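Local coordinates for protein NAD nucleotidase (Haemophilus influenzae, PDB 3ZTV) that breaks NAD down to adenosine and nicotinamide riboside, acting as a zinc-dependent pyrophosphatase and 5'-nucleotidase on mono- and dinucleotides, at residues Ser227-Gly232 with Val261-Ala266; Val271-Val276 with Arg288-Val293; Lys440-Leu445 with Asn506-Val511. All coordinates share one frame; numbering follows the deposited sequence.

In the fold
Interactions 1 and 2 belong to the zinc-bearing metallophosphoesterase part and touch each other, Met262 packing on Leu274 and Tyr231 and Gly232 on Pro291. Both are buried. Interaction 1 joins a zinc-site loop to the end of a strand, through one buried carboxylate gripped by a hydroxyl and two amides, with aromatic rings packed alongside. Interaction 2 is a regular sheet hairpin, with an aspartate-arginine salt bridge on one face. Interaction 3 lies in the C-terminal domain, its centre about 31 Å from that of interaction 1 and 43 Å from that of interaction 2. It is partly buried, pairing strand ends with long charged side chains on one face and Met441 and Val511 on the other.

Interaction 1. Residues Ser227-Gly232 with Val261-Ala266; sequences SHYLYG and VMEGWA
Glu263 pushes its carboxylate into the turn at Ser227-Tyr229, where three donors meet it. Ser227 OG gives its hydrogen to Glu263 OE1 over a short 2.5 Å, arriving on the syn side. Tyr229 N reaches Glu263 OE1 from the opposite face of the carboxylate, at 3.0 Å and far above its plane. The second oxygen, Glu263 OE2, accepts from His228 N at 2.9 Å, again from above the plane. Glu263 CG is anti to the backbone N (chi1 -166°), and the extended chain beyond it brings the carboxylate to Ser227 OG and the amides of His228 and Tyr229. Outside the two segments, Ser206 OG is hydrogen-bonded to both Ser227 OG and Tyr231 OH, with a weak bond to Glu263 OE1 as well.

This turn follows strand 221-224 in the calcineurin-like phosphoesterase fold, where loops beyond the strand ends carry the metal ligands. Asp226, just before it, is a zinc ligand, and the His228 side chain has its nearest atom about 2 Å from a bound zinc ion, next to Asp20 and His22. The methyl of Ala266 lies over one face of the His228 ring, and Tyr542 stacks on that ring too.

Further along, Trp265 N donates to Tyr229 O at 3.0 Å. Water 1 gives one hydrogen to Glu263 O at 2.8 Å and the other to Tyr231 O, so that one water bridges the two carbonyls across the contact. Leu230 CB sits over the five-membered ring of Trp265, 3.8 Å from its centroid, while His228 O lies in the plane of the indole, at its CD1 edge. The Tyr231 ring lies flat on the strand: Glu263 N is beneath its centre, Met262 CA nearer its rim.

Interaction 2. Residues Val271-Val276 with Arg288-Val293; sequences VGDLGV and RKIPHV
Gly275 CA lies over one face of the Arg288 guanidinium, 3.7 Å above the plane and toward its rim, while Asp273 OD1 comes in at the edge. The Asp273 OD1-Arg288 NE salt bridge, 2.8 Å long, is nearly straight, with an N-H...O angle of 169°, and uses the syn side of the carboxylate. The bend of Arg288 at chi3 (61°) turns NE back across the strands to the aspartate. Water 2 also sits in the guanidinium plane, giving a hydrogen to Asp273 OD1 and taking one from Arg288 NH2. Tyr60 makes a cation-pi contact with Arg288, and its hydroxyl is hydrogen-bonded to Asp273 OD2. The other flat group, the His292 ring, has Ile290 CG2 of its own strand 3.5 Å above its centre, with Val271 O and Asp273 CB at its edge.

The two segments form an antiparallel hairpin, strands 270-278 and 284-295, inside one of the two sheets of the phosphoesterase domain. Val271-His292, Asp273-Ile290 and Gly275-Arg288 are hydrogen-bonded pairs; Gly272-Pro291 and Leu274-Lys289 are non-hydrogen-bonded, a position where the proline nitrogen owes no bond to the partner strand. Ile290 N donates to Asp273 O at 2.9 Å, and Gly275 N to Arg288 O at 2.8 Å. Val271 O accepts twice: from His292 N at 2.9 Å and, weakly, from His292 ND1 at 3.3 Å. On the face of Val271, Asp273 and His292 lie Leu53 and Leu56 of helix 46-59. On the other face, Leu274 CD1 rests against Lys289 CB at 3.9 Å, and Tyr247 and Pro248 adjoin Leu274.

Interaction 3. Residues Lys440-Leu445 with Asn506-Val511; sequences KMEGSL and NKRYLV
Lys440 crosses Arg508 at about a right angle. Its CB starts beside Arg508 NH2, at 3.8 Å, and CG lies over one face of the guanidinium, 3.2 Å above the plane and toward the rim. CG is anti to the backbone N (chi1 -176°); the bend at chi2 (74°) then turns CD over the partner backbone, 3.7 Å from Tyr509 O. CE follows, 3.5 Å from Arg508 O, and NZ ends the run by donating to Arg508 O at 3.2 Å from above the carbonyl plane. The arginine itself is held elsewhere, through a salt bridge from NH2 to Glu537.

In the backbone, Met441 and Tyr509 form the antiparallel hydrogen-bonded pair, with Tyr509 N 2.8 Å from Met441 O. Gly443 N donates to Lys507 O at 2.9 Å, just past Glu442, the N-cap of helix 443-460. On the opposite face of the sheet from Lys440, Met441 CG packs on Val511 CG2 at 3.6 Å. Strand 435-442 runs between strands 508-514 and 539-544 and passes straight into its helix, whose Val446, with Phe527 and Leu530 of helix 525-530, covers Met441.

Interaction 1. Residues Ser227-Gly232 with Val261-Ala266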
loop_
_atom_site.group_PDB
_atom_site.type_symbol
_atom_site.label_atom_id
_atom_site.label_comp_id
_atom_site.label_asym_id
_atom_site.label_seq_id
_atom_site.Cartn_x
_atom_site.Cartn_y
_atom_site.Cartn_z
ATOM N N SER A 227 5.590 -20.813 -2.940
ATOM C CA SER A 227 6.788 -21.207 -2.202
ATOM C C SER A 227 7.225 -22.662 -2.430
ATOM O O SER A 227 8.376 -23.003 -2.160
ATOM C CB SER A 227 6.617 -20.917 -0.698
ATOM O OG SER A 227 5.271 -21.103 -0.240
ATOM N N HIS A 228 6.326 -23.506 -2.944
ATOM C CA HIS A 228 6.658 -24.903 -3.262
ATOM C C HIS A 228 7.006 -25.727 -1.992
ATOM O O HIS A 228 7.674 -26.769 -2.076
ATOM C CB HIS A 228 7.852 -24.985 -4.232
ATOM C CG HIS A 228 7.592 -24.547 -5.654
ATOM N ND1 HIS A 228 6.633 -23.636 -6.051
ATOM C CD2 HIS A 228 8.251 -24.899 -6.782
ATOM C CE1 HIS A 228 6.712 -23.470 -7.364
ATOM N NE2 HIS A 228 7.679 -24.233 -7.829
ATOM N N TYR A 229 6.562 -25.285 -0.820
ATOM C CA TYR A 229 6.873 -25.998 0.425
ATOM C C TYR A 229 6.009 -27.230 0.625
ATOM O O TYR A 229 4.774 -27.176 0.474
ATOM C CB TYR A 229 6.661 -25.096 1.640
ATOM C CG TYR A 229 7.618 -23.937 1.794
ATOM C CD1 TYR A 229 8.818 -23.876 1.095
ATOM C CD2 TYR A 229 7.315 -22.896 2.665
ATOM C CE1 TYR A 229 9.688 -22.799 1.266
ATOM C CE2 TYR A 229 8.176 -21.830 2.848
ATOM C CZ TYR A 229 9.353 -21.780 2.141
ATOM O OH TYR A 229 10.203 -20.707 2.315
ATOM N N LEU A 230 6.661 -28.333 1.000
ATOM C CA LEU A 230 5.940 -29.509 1.489
ATOM C C LEU A 230 5.507 -29.249 2.937
ATOM O O LEU A 230 6.349 -29.108 3.833
ATOM C CB LEU A 230 6.817 -30.773 1.415
ATOM C CG LEU A 230 6.199 -32.064 1.964
ATOM C CD1 LEU A 230 4.914 -32.465 1.247
ATOM C CD2 LEU A 230 7.207 -33.215 1.924
ATOM N N TYR A 231 4.197 -29.157 3.156
ATOM C CA TYR A 231 3.645 -29.146 4.513
ATOM C C TYR A 231 3.311 -30.610 4.775
ATOM O O TYR A 231 2.569 -31.234 4.024
ATOM C CB TYR A 231 2.380 -28.277 4.599
ATOM C CG TYR A 231 2.556 -26.759 4.627
ATOM C CD1 TYR A 231 3.259 -26.097 3.624
ATOM C CD2 TYR A 231 1.992 -25.993 5.646
ATOM C CE1 TYR A 231 3.388 -24.719 3.625
ATOM C CE2 TYR A 231 2.110 -24.609 5.652
ATOM C CZ TYR A 231 2.816 -23.984 4.647
ATOM O OH TYR A 231 2.918 -22.607 4.668
ATOM N N GLY A 232 3.861 -31.154 5.855
ATOM C CA GLY A 232 3.795 -32.588 6.069
ATOM C C GLY A 232 3.451 -33.011 7.487
ATOM O O GLY A 232 2.734 -32.317 8.223
ATOM N N VAL A 261 -3.183 -22.153 7.518
ATOM C CA VAL A 261 -2.412 -21.888 6.300
ATOM C C VAL A 261 -1.748 -23.182 5.844
ATOM O O VAL A 261 -1.138 -23.892 6.652
ATOM C CB VAL A 261 -1.296 -20.855 6.589
ATOM C CG1 VAL A 261 -0.439 -20.598 5.347
ATOM C CG2 VAL A 261 -1.881 -19.555 7.146
ATOM N N MET A 262 -1.842 -23.509 4.560
ATOM C CA MET A 262 -1.172 -24.714 4.077
ATOM C C MET A 262 -0.891 -24.661 2.580
ATOM O O MET A 262 -1.639 -24.044 1.824
ATOM C CB MET A 262 -1.962 -25.984 4.427
ATOM C CG MET A 262 -3.225 -26.214 3.627
ATOM S SD MET A 262 -4.582 -25.087 4.001
ATOM C CE MET A 262 -5.912 -25.956 3.163
ATOM N N GLU A 263 0.196 -25.326 2.174
ATOM C CA GLU A 263 0.594 -25.483 0.774
ATOM C C GLU A 263 0.689 -26.983 0.476
ATOM O O GLU A 263 0.684 -27.815 1.408
ATOM C CB GLU A 263 1.944 -24.799 0.537
ATOM C CG GLU A 263 2.322 -24.597 -0.920
ATOM C CD GLU A 263 3.472 -23.630 -1.110
ATOM O OE1 GLU A 263 4.280 -23.435 -0.187
ATOM O OE2 GLU A 263 3.575 -23.045 -2.204
ATOM N N GLY A 264 0.781 -27.321 -0.813
ATOM C CA GLY A 264 0.821 -28.704 -1.270
ATOM C C GLY A 264 2.055 -29.033 -2.101
ATOM O O GLY A 264 1.966 -29.651 -3.171
ATOM N N TRP A 265 3.221 -28.643 -1.597
ATOM C CA TRP A 265 4.489 -28.934 -2.275
ATOM C C TRP A 265 4.473 -28.316 -3.682
ATOM O O TRP A 265 4.172 -27.124 -3.810
ATOM C CB TRP A 265 4.771 -30.448 -2.276
ATOM C CG TRP A 265 6.236 -30.822 -2.309
ATOM C CD1 TRP A 265 7.305 -29.974 -2.274
ATOM C CD2 TRP A 265 6.778 -32.150 -2.357
ATOM N NE1 TRP A 265 8.481 -30.694 -2.309
ATOM C CE2 TRP A 265 8.183 -32.031 -2.357
ATOM C CE3 TRP A 265 6.210 -33.429 -2.394
ATOM C CZ2 TRP A 265 9.030 -33.146 -2.410
ATOM C CZ3 TRP A 265 7.043 -34.526 -2.445
ATOM C CH2 TRP A 265 8.440 -34.379 -2.462
ATOM N N ALA A 266 4.793 -29.080 -4.727
ATOM C CA ALA A 266 4.745 -28.583 -6.102
ATOM C C ALA A 266 4.819 -29.745 -7.085
ATOM O O ALA A 266 4.931 -30.908 -6.685
ATOM C CB ALA A 266 5.888 -27.595 -6.355
HETATM O O HOH W 1 2.052 -30.230 1.397
#

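Interaction 2. Residues Val271-Val276 with Arg288-Val293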
loop_
_atom_site.group_PDB
_atom_site.type_symbol
_atom_site.label_atom_id
_atom_site.label_comp_id
_atom_site.label_asym_id
_atom_site.label_seq_id
_atom_site.Cartn_x
_atom_site.Cartn_y
_atom_site.Cartn_z
ATOM N N VAL A 271 -1.781 -34.017 -3.192
ATOM C CA VAL A 271 -3.126 -33.492 -3.013
ATOM C C VAL A 271 -3.315 -33.227 -1.521
ATOM O O VAL A 271 -3.249 -34.161 -0.713
ATOM C CB VAL A 271 -4.200 -34.466 -3.539
ATOM C CG1 VAL A 271 -5.593 -34.053 -3.053
ATOM C CG2 VAL A 271 -4.158 -34.541 -5.064
ATOM N N GLY A 272 -3.518 -31.961 -1.158
ATOM C CA GLY A 272 -3.801 -31.619 0.228
ATOM C C GLY A 272 -5.271 -31.845 0.535
ATOM O O GLY A 272 -6.136 -31.592 -0.295
ATOM N N ASP A 273 -5.542 -32.299 1.753
ATOM C CA ASP A 273 -6.868 -32.768 2.173
ATOM C C ASP A 273 -7.102 -32.246 3.599
ATOM O O ASP A 273 -6.509 -32.752 4.555
ATOM C CB ASP A 273 -6.796 -34.304 2.122
ATOM C CG ASP A 273 -8.021 -35.021 2.678
ATOM O OD1 ASP A 273 -8.974 -34.388 3.160
ATOM O OD2 ASP A 273 -7.995 -36.278 2.628
ATOM N N LEU A 274 -7.903 -31.184 3.724
ATOM C CA LEU A 274 -8.164 -30.520 5.004
ATOM C C LEU A 274 -9.663 -30.462 5.259
ATOM O O LEU A 274 -10.395 -29.777 4.549
ATOM C CB LEU A 274 -7.556 -29.101 5.042
ATOM C CG LEU A 274 -7.541 -28.434 6.425
ATOM C CD1 LEU A 274 -6.462 -29.084 7.270
ATOM C CD2 LEU A 274 -7.312 -26.927 6.332
ATOM N N GLY A 275 -10.109 -31.178 6.286
ATOM C CA GLY A 275 -11.493 -31.116 6.721
ATOM C C GLY A 275 -11.650 -30.006 7.737
ATOM O O GLY A 275 -10.898 -29.927 8.717
ATOM N N VAL A 276 -12.622 -29.135 7.484
ATOM C CA VAL A 276 -12.843 -27.957 8.317
ATOM C C VAL A 276 -14.283 -27.872 8.786
ATOM O O VAL A 276 -15.209 -27.925 7.975
ATOM C CB VAL A 276 -12.523 -26.656 7.555
ATOM C CG1 VAL A 276 -12.756 -25.442 8.461
ATOM C CG2 VAL A 276 -11.094 -26.677 7.020
ATOM N N ARG A 288 -9.821 -33.109 9.873
ATOM C CA ARG A 288 -9.055 -34.072 9.081
ATOM C C ARG A 288 -7.918 -33.287 8.452
ATOM O O ARG A 288 -8.130 -32.153 8.017
ATOM C CB ARG A 288 -9.938 -34.702 7.997
ATOM C CG ARG A 288 -9.204 -35.660 7.047
ATOM C CD ARG A 288 -10.155 -36.263 6.019
ATOM N NE ARG A 288 -10.755 -35.232 5.182
ATOM C CZ ARG A 288 -12.009 -34.798 5.282
ATOM N NH1 ARG A 288 -12.826 -35.288 6.202
ATOM N NH2 ARG A 288 -12.445 -33.844 4.475
ATOM N N LYS A 289 -6.720 -33.860 8.408
ATOM C CA LYS A 289 -5.568 -33.168 7.843
ATOM C C LYS A 289 -4.590 -34.199 7.292
ATOM O O LYS A 289 -3.872 -34.856 8.047
ATOM C CB LYS A 289 -4.898 -32.264 8.888
ATOM C CG LYS A 289 -4.746 -32.873 10.283
ATOM C CD LYS A 289 -4.036 -31.903 11.217
ATOM C CE LYS A 289 -3.795 -32.516 12.592
ATOM N NZ LYS A 289 -2.800 -33.624 12.541
ATOM N N ILE A 290 -4.590 -34.353 5.974
ATOM C CA ILE A 290 -3.730 -35.329 5.309
ATOM C C ILE A 290 -3.096 -34.727 4.061
ATOM O O ILE A 290 -3.800 -34.353 3.120
ATOM C CB ILE A 290 -4.509 -36.571 4.869
ATOM C CG1 ILE A 290 -5.366 -37.118 6.012
ATOM C CG2 ILE A 290 -3.546 -37.643 4.347
ATOM C CD1 ILE A 290 -6.367 -38.180 5.566
ATOM N N PRO A 291 -1.765 -34.603 4.050
ATOM C CA PRO A 291 -1.073 -34.277 2.799
ATOM C C PRO A 291 -0.764 -35.563 2.022
ATOM O O PRO A 291 0.163 -36.297 2.389
ATOM C CB PRO A 291 0.218 -33.615 3.284
ATOM C CG PRO A 291 0.489 -34.261 4.614
ATOM C CD PRO A 291 -0.837 -34.699 5.193
ATOM N N HIS A 292 -1.538 -35.850 0.976
ATOM C CA HIS A 292 -1.357 -37.096 0.217
ATOM C C HIS A 292 -0.234 -36.972 -0.804
ATOM O O HIS A 292 -0.368 -36.236 -1.789
ATOM C CB HIS A 292 -2.626 -37.451 -0.556
ATOM C CG HIS A 292 -3.820 -37.738 0.304
ATOM N ND1 HIS A 292 -4.743 -36.780 0.670
ATOM C CD2 HIS A 292 -4.255 -38.901 0.844
ATOM C CE1 HIS A 292 -5.688 -37.338 1.410
ATOM N NE2 HIS A 292 -5.418 -38.627 1.523
ATOM N N VAL A 293 0.859 -37.704 -0.599
ATOM C CA VAL A 293 1.915 -37.779 -1.605
ATOM C C VAL A 293 1.569 -38.871 -2.615
ATOM O O VAL A 293 1.341 -40.034 -2.253
ATOM C CB VAL A 293 3.285 -38.060 -0.973
ATOM C CG1 VAL A 293 4.343 -38.274 -2.051
ATOM C CG2 VAL A 293 3.687 -36.916 -0.077
HETATM O O HOH W 2 -10.828 -32.574 2.352
#

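Interaction 3. Residues Lys440-Leu445 with Asn506-Val511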
loop_
_atom_site.group_PDB
_atom_site.type_symbol
_atom_site.label_atom_id
_atom_site.label_comp_id
_atom_site.label_asym_id
_atom_site.label_seq_id
_atom_site.Cartn_x
_atom_site.Cartn_y
_atom_site.Cartn_z
ATOM N N LYS A 440 20.695 -10.393 -4.643
ATOM C CA LYS A 440 20.943 -8.956 -4.713
ATOM C C LYS A 440 22.185 -8.708 -3.867
ATOM O O LYS A 440 22.153 -8.901 -2.655
ATOM C CB LYS A 440 19.749 -8.185 -4.145
ATOM C CG LYS A 440 19.865 -6.671 -4.251
ATOM C CD LYS A 440 19.661 -6.191 -5.676
ATOM C CE LYS A 440 19.492 -4.680 -5.720
ATOM N NZ LYS A 440 19.396 -4.168 -7.113
ATOM N N MET A 441 23.285 -8.312 -4.501
ATOM C CA MET A 441 24.587 -8.363 -3.841
ATOM C C MET A 441 25.526 -7.261 -4.318
ATOM O O MET A 441 25.524 -6.889 -5.491
ATOM C CB MET A 441 25.229 -9.741 -4.063
ATOM C CG MET A 441 25.409 -10.112 -5.532
ATOM S SD MET A 441 25.905 -11.828 -5.842
ATOM C CE MET A 441 27.539 -11.862 -5.118
ATOM N N GLU A 442 26.331 -6.749 -3.393
ATOM C CA GLU A 442 27.279 -5.682 -3.700
ATOM C C GLU A 442 28.351 -6.113 -4.700
ATOM O O GLU A 442 28.712 -7.289 -4.781
ATOM C CB GLU A 442 27.947 -5.171 -2.420
ATOM C CG GLU A 442 27.033 -4.341 -1.525
ATOM C CD GLU A 442 26.145 -5.178 -0.615
ATOM O OE1 GLU A 442 26.173 -6.422 -0.709
ATOM O OE2 GLU A 442 25.412 -4.582 0.203
ATOM N N GLY A 443 28.860 -5.149 -5.459
ATOM C CA GLY A 443 29.908 -5.415 -6.428
ATOM C C GLY A 443 31.129 -6.096 -5.838
ATOM O O GLY A 443 31.774 -6.904 -6.505
ATOM N N SER A 444 31.461 -5.770 -4.594
ATOM C CA SER A 444 32.608 -6.395 -3.938
ATOM C C SER A 444 32.423 -7.909 -3.807
ATOM O O SER A 444 33.381 -8.676 -3.909
ATOM C CB SER A 444 32.852 -5.765 -2.566
ATOM O OG SER A 444 31.713 -5.914 -1.733
ATOM N N LEU A 445 31.184 -8.335 -3.581
ATOM C CA LEU A 445 30.876 -9.759 -3.477
ATOM C C LEU A 445 30.865 -10.440 -4.842
ATOM O O LEU A 445 31.161 -11.631 -4.948
ATOM C CB LEU A 445 29.535 -9.965 -2.773
ATOM C CG LEU A 445 29.503 -9.603 -1.287
ATOM C CD1 LEU A 445 28.072 -9.590 -0.779
ATOM C CD2 LEU A 445 30.360 -10.563 -0.478
ATOM N N ASN A 506 30.324 -0.886 -4.222
ATOM C CA ASN A 506 29.278 -0.585 -3.251
ATOM C C ASN A 506 27.859 -0.654 -3.807
ATOM O O ASN A 506 26.890 -0.634 -3.046
ATOM C CB ASN A 506 29.531 0.783 -2.609
ATOM C CG ASN A 506 30.829 0.825 -1.825
ATOM O OD1 ASN A 506 31.175 -0.124 -1.122
ATOM N ND2 ASN A 506 31.560 1.927 -1.953
ATOM N N LYS A 507 27.734 -0.722 -5.129
ATOM C CA LYS A 507 26.427 -0.858 -5.756
ATOM C C LYS A 507 25.904 -2.281 -5.573
ATOM O O LYS A 507 26.660 -3.247 -5.676
ATOM C CB LYS A 507 26.491 -0.502 -7.247
ATOM C CG LYS A 507 25.178 -0.719 -7.991
ATOM C CD LYS A 507 25.233 -0.224 -9.423
ATOM C CE LYS A 507 23.991 -0.657 -10.197
ATOM N NZ LYS A 507 23.946 -0.113 -11.582
ATOM N N ARG A 508 24.615 -2.397 -5.271
ATOM C CA ARG A 508 23.967 -3.697 -5.159
ATOM C C ARG A 508 23.399 -4.106 -6.516
ATOM O O ARG A 508 22.514 -3.443 -7.057
ATOM C CB ARG A 508 22.872 -3.668 -4.087
ATOM C CG ARG A 508 23.414 -3.491 -2.674
ATOM C CD ARG A 508 22.305 -3.324 -1.639
ATOM N NE ARG A 508 21.645 -4.585 -1.305
ATOM C CZ ARG A 508 20.332 -4.788 -1.385
ATOM N NH1 ARG A 508 19.531 -3.813 -1.792
ATOM N NH2 ARG A 508 19.820 -5.967 -1.058
ATOM N N TYR A 509 23.938 -5.191 -7.065
ATOM C CA TYR A 509 23.519 -5.720 -8.358
ATOM C C TYR A 509 22.554 -6.886 -8.188
ATOM O O TYR A 509 22.675 -7.656 -7.238
ATOM C CB TYR A 509 24.741 -6.208 -9.144
ATOM C CG TYR A 509 25.712 -5.104 -9.503
ATOM C CD1 TYR A 509 26.754 -4.764 -8.650
ATOM C CD2 TYR A 509 25.588 -4.407 -10.693
ATOM C CE1 TYR A 509 27.639 -3.749 -8.973
ATOM C CE2 TYR A 509 26.467 -3.390 -11.023
ATOM C CZ TYR A 509 27.489 -3.070 -10.162
ATOM O OH TYR A 509 28.365 -2.052 -10.497
ATOM N N LEU A 510 21.609 -7.019 -9.114
ATOM C CA LEU A 510 20.811 -8.241 -9.178
ATOM C C LEU A 510 21.547 -9.223 -10.076
ATOM O O LEU A 510 21.733 -8.973 -11.273
ATOM C CB LEU A 510 19.394 -7.983 -9.689
ATOM C CG LEU A 510 18.460 -9.200 -9.651
ATOM C CD1 LEU A 510 18.222 -9.661 -8.230
ATOM C CD2 LEU A 510 17.143 -8.869 -10.320
ATOM N N VAL A 511 21.972 -10.325 -9.468
ATOM C CA VAL A 511 22.841 -11.298 -10.110
ATOM C C VAL A 511 22.105 -12.619 -10.290
ATOM O O VAL A 511 21.512 -13.142 -9.338
ATOM C CB VAL A 511 24.103 -11.531 -9.257
ATOM C CG1 VAL A 511 24.944 -12.663 -9.827
ATOM C CG2 VAL A 511 24.915 -10.230 -9.140
HETATM O O HOH W 3 30.841 -3.465 -0.503
#